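Local coordinates for protein N-acetylglucosamine 2-epimerase (PDB 3GT5) that probably isomerises or epimerises a sugar, as a member of the N-acylglucosamine 2-epimerase family, its own substrate not being established, at residues E252-L257 with A320-R325. Sequence-based numbering, arbitrary orientation.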
ATOM      1  N   GLU A 252      -3.012   1.980  -8.560  1.00 14.71           N
ATOM      2  CA  GLU A 252      -3.466   1.945  -7.164  1.00 15.50           C
ATOM      3  C   GLU A 252      -4.556   2.967  -6.933  1.00 15.36           C
ATOM      4  O   GLU A 252      -5.544   2.673  -6.252  1.00 14.28           O
ATOM      5  CB  GLU A 252      -2.299   2.193  -6.229  1.00 15.43           C
ATOM      6  CG  GLU A 252      -2.604   2.055  -4.746  1.00 19.75           C
ATOM      7  CD  GLU A 252      -1.367   1.852  -3.861  1.00 22.33           C
ATOM      8  OE1 GLU A 252      -0.177   1.857  -4.334  1.00 25.93           O
ATOM      9  OE2 GLU A 252      -1.549   1.689  -2.630  1.00 28.35           O
ATOM     10  N   TRP A 253      -4.395   4.171  -7.464  1.00 15.52           N
ATOM     11  CA  TRP A 253      -5.485   5.164  -7.372  1.00 15.49           C
ATOM     12  C   TRP A 253      -6.752   4.695  -8.103  1.00 15.75           C
ATOM     13  O   TRP A 253      -7.882   4.921  -7.629  1.00 16.19           O
ATOM     14  CB  TRP A 253      -5.029   6.516  -7.917  1.00 16.20           C
ATOM     15  CG  TRP A 253      -4.438   7.409  -6.904  1.00 15.93           C
ATOM     16  CD1 TRP A 253      -3.144   7.852  -6.834  1.00 16.76           C
ATOM     17  CD2 TRP A 253      -5.116   7.970  -5.775  1.00 15.98           C
ATOM     18  NE1 TRP A 253      -2.976   8.648  -5.737  1.00 19.18           N
ATOM     19  CE2 TRP A 253      -4.177   8.764  -5.081  1.00 15.83           C
ATOM     20  CE3 TRP A 253      -6.437   7.878  -5.287  1.00 16.43           C
ATOM     21  CZ2 TRP A 253      -4.498   9.464  -3.890  1.00 15.24           C
ATOM     22  CZ3 TRP A 253      -6.755   8.586  -4.111  1.00 17.15           C
ATOM     23  CH2 TRP A 253      -5.801   9.379  -3.451  1.00 15.82           C
ATOM     24  N   ALA A 254      -6.595   4.075  -9.273  1.00 15.26           N
ATOM     25  CA  ALA A 254      -7.737   3.554 -10.005  1.00 15.38           C
ATOM     26  C   ALA A 254      -8.529   2.575  -9.125  1.00 16.01           C
ATOM     27  O   ALA A 254      -9.781   2.632  -9.070  1.00 16.28           O
ATOM     28  CB  ALA A 254      -7.326   2.895 -11.308  1.00 14.72           C
ATOM     29  N   LYS A 255      -7.814   1.717  -8.413  1.00 16.41           N
ATOM     30  CA  LYS A 255      -8.428   0.786  -7.462  1.00 16.31           C
ATOM     31  C   LYS A 255      -9.153   1.525  -6.331  1.00 14.81           C
ATOM     32  O   LYS A 255     -10.313   1.213  -5.998  1.00 16.13           O
ATOM     33  CB  LYS A 255      -7.358  -0.144  -6.908  1.00 16.78           C
ATOM     34  CG  LYS A 255      -7.864  -1.253  -5.959  1.00 18.81           C
ATOM     35  CD  LYS A 255      -6.775  -1.824  -5.049  1.00 22.49           C
ATOM     36  CE  LYS A 255      -6.355  -0.853  -3.987  1.00 22.70           C
ATOM     37  NZ  LYS A 255      -5.147  -1.298  -3.354  1.00 26.24           N
ATOM     38  N   LEU A 256      -8.479   2.494  -5.727  1.00 14.53           N
ATOM     39  CA  LEU A 256      -9.104   3.253  -4.645  1.00 15.59           C
ATOM     40  C   LEU A 256     -10.353   4.005  -5.108  1.00 15.64           C
ATOM     41  O   LEU A 256     -11.359   4.070  -4.370  1.00 15.71           O
ATOM     42  CB  LEU A 256      -8.107   4.223  -4.013  1.00 15.96           C
ATOM     43  CG  LEU A 256      -6.922   3.607  -3.294  1.00 16.59           C
ATOM     44  CD1 LEU A 256      -6.027   4.778  -2.854  1.00 18.11           C
ATOM     45  CD2 LEU A 256      -7.290   2.660  -2.066  1.00 17.87           C
ATOM     46  N   LEU A 257     -10.330   4.570  -6.318  1.00 15.25           N
ATOM     47  CA  LEU A 257     -11.511   5.256  -6.868  1.00 15.02           C
ATOM     48  C   LEU A 257     -12.665   4.270  -7.090  1.00 16.17           C
ATOM     49  O   LEU A 257     -13.853   4.632  -6.921  1.00 16.15           O
ATOM     50  CB  LEU A 257     -11.175   5.924  -8.205  1.00 14.70           C
ATOM     51  CG  LEU A 257     -10.164   7.046  -8.146  1.00 15.19           C
ATOM     52  CD1 LEU A 257      -9.846   7.590  -9.571  1.00 17.44           C
ATOM     53  CD2 LEU A 257     -10.646   8.200  -7.251  1.00 17.57           C
ATOM     54  N   ALA A 320      -9.266  -5.891 -12.239  1.00 17.99           N
ATOM     55  CA  ALA A 320     -10.440  -6.675 -11.837  1.00 19.11           C
ATOM     56  C   ALA A 320     -11.628  -5.748 -11.469  1.00 19.64           C
ATOM     57  O   ALA A 320     -12.783  -5.981 -11.903  1.00 19.03           O
ATOM     58  CB  ALA A 320     -10.057  -7.674 -10.661  1.00 18.62           C
ATOM     59  N   LEU A 321     -11.360  -4.713 -10.647  1.00 19.73           N
ATOM     60  CA  LEU A 321     -12.415  -3.756 -10.297  1.00 19.38           C
ATOM     61  C   LEU A 321     -12.983  -2.998 -11.538  1.00 19.88           C
ATOM     62  O   LEU A 321     -14.191  -2.834 -11.648  1.00 20.00           O
ATOM     63  CB  LEU A 321     -11.972  -2.804  -9.177  1.00 19.76           C
ATOM     64  CG  LEU A 321     -11.656  -3.408  -7.796  1.00 22.60           C
ATOM     65  CD1 LEU A 321     -11.510  -2.341  -6.711  1.00 23.34           C
ATOM     66  CD2 LEU A 321     -12.685  -4.358  -7.387  1.00 24.79           C
ATOM     67  N   LEU A 322     -12.111  -2.587 -12.460  1.00 18.38           N
ATOM     68  CA  LEU A 322     -12.498  -1.868 -13.667  1.00 20.24           C
ATOM     69  C   LEU A 322     -13.310  -2.775 -14.566  1.00 20.48           C
ATOM     70  O   LEU A 322     -14.319  -2.339 -15.089  1.00 21.57           O
ATOM     71  CB  LEU A 322     -11.276  -1.376 -14.422  1.00 20.57           C
ATOM     72  CG  LEU A 322     -10.646  -0.150 -13.740  1.00 21.24           C
ATOM     73  CD1 LEU A 322      -9.171   0.041 -14.105  1.00 20.16           C
ATOM     74  CD2 LEU A 322     -11.490   1.068 -14.137  1.00 22.40           C
ATOM     75  N   ALA A 323     -12.872  -4.018 -14.709  1.00 20.59           N
ATOM     76  CA  ALA A 323     -13.611  -5.034 -15.498  1.00 21.98           C
ATOM     77  C   ALA A 323     -15.024  -5.254 -14.975  1.00 23.11           C
ATOM     78  O   ALA A 323     -15.990  -5.299 -15.778  1.00 25.71           O
ATOM     79  CB  ALA A 323     -12.827  -6.377 -15.558  1.00 20.76           C
ATOM     80  N   THR A 324     -15.182  -5.384 -13.661  1.00 23.95           N
ATOM     81  CA  THR A 324     -16.472  -5.715 -13.069  1.00 25.97           C
ATOM     82  C   THR A 324     -17.438  -4.538 -13.143  1.00 26.24           C
ATOM     83  O   THR A 324     -18.608  -4.705 -13.473  1.00 26.35           O
ATOM     84  CB  THR A 324     -16.316  -6.169 -11.609  1.00 25.44           C
ATOM     85  OG1 THR A 324     -15.385  -7.255 -11.562  1.00 28.06           O
ATOM     86  CG2 THR A 324     -17.679  -6.651 -11.069  1.00 27.75           C
ATOM     87  N   ARG A 325     -16.923  -3.335 -12.896  1.00 26.60           N
ATOM     88  CA  ARG A 325     -17.744  -2.132 -12.984  1.00 26.62           C
ATOM     89  C   ARG A 325     -18.114  -1.742 -14.421  1.00 26.58           C
ATOM     90  O   ARG A 325     -19.273  -1.376 -14.707  1.00 27.22           O
ATOM     91  CB  ARG A 325     -17.002  -0.970 -12.312  1.00 25.90           C
ATOM     92  CG  ARG A 325     -17.766   0.333 -12.229  1.00 28.65           C
ATOM     93  CD  ARG A 325     -19.154   0.165 -11.602  1.00 32.57           C
ATOM     94  NE  ARG A 325     -19.687   1.421 -11.084  1.00 33.65           N
ATOM     95  CZ  ARG A 325     -20.248   2.391 -11.806  1.00 40.41           C
ATOM     96  NH1 ARG A 325     -20.368   2.292 -13.135  1.00 43.32           N
ATOM     97  NH2 ARG A 325     -20.695   3.486 -11.184  1.00 39.75           N
TER
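Lys255 and Leu321 are the residues whose CA atoms come nearest across two helical segments, 6.7 Å apart. Residues 252-257 belong to helix 247-263, and residues 320-325 to helix 309-326. The two segments run in roughly the same direction. The touching side chains are all buried, but the shared surface is small, 127 Å² over both sides. Leu321 points at the other helix. Its CD1 methyl lies 3.8 Å from Lys255 O and 3.9 Å from Lys255 CG. One methyl can reach both because a chi1 of -176° sets Lys255 CG beside the residue's own carbonyl carbon. The two side chains cross at a slant. A bend at chi3 (71°) then turns the ammonium end of Lys255 away from 320-325, to a salt bridge with Glu314 on helix 309-326. The Lys255 side chain also packs on Ala317 and Ala318 of that helix. The pairing is consistent with the (alpha/alpha)6 barrel of this family, in the six-hairpin clan. A looser apolar touch joins Ala254 CB to Leu322 CD1 at 4.4 Å. Leu322 also packs on Tyr331 of helix 329-346. Another salt bridge between the helices runs from Arg325 NE to Asp261 OD2.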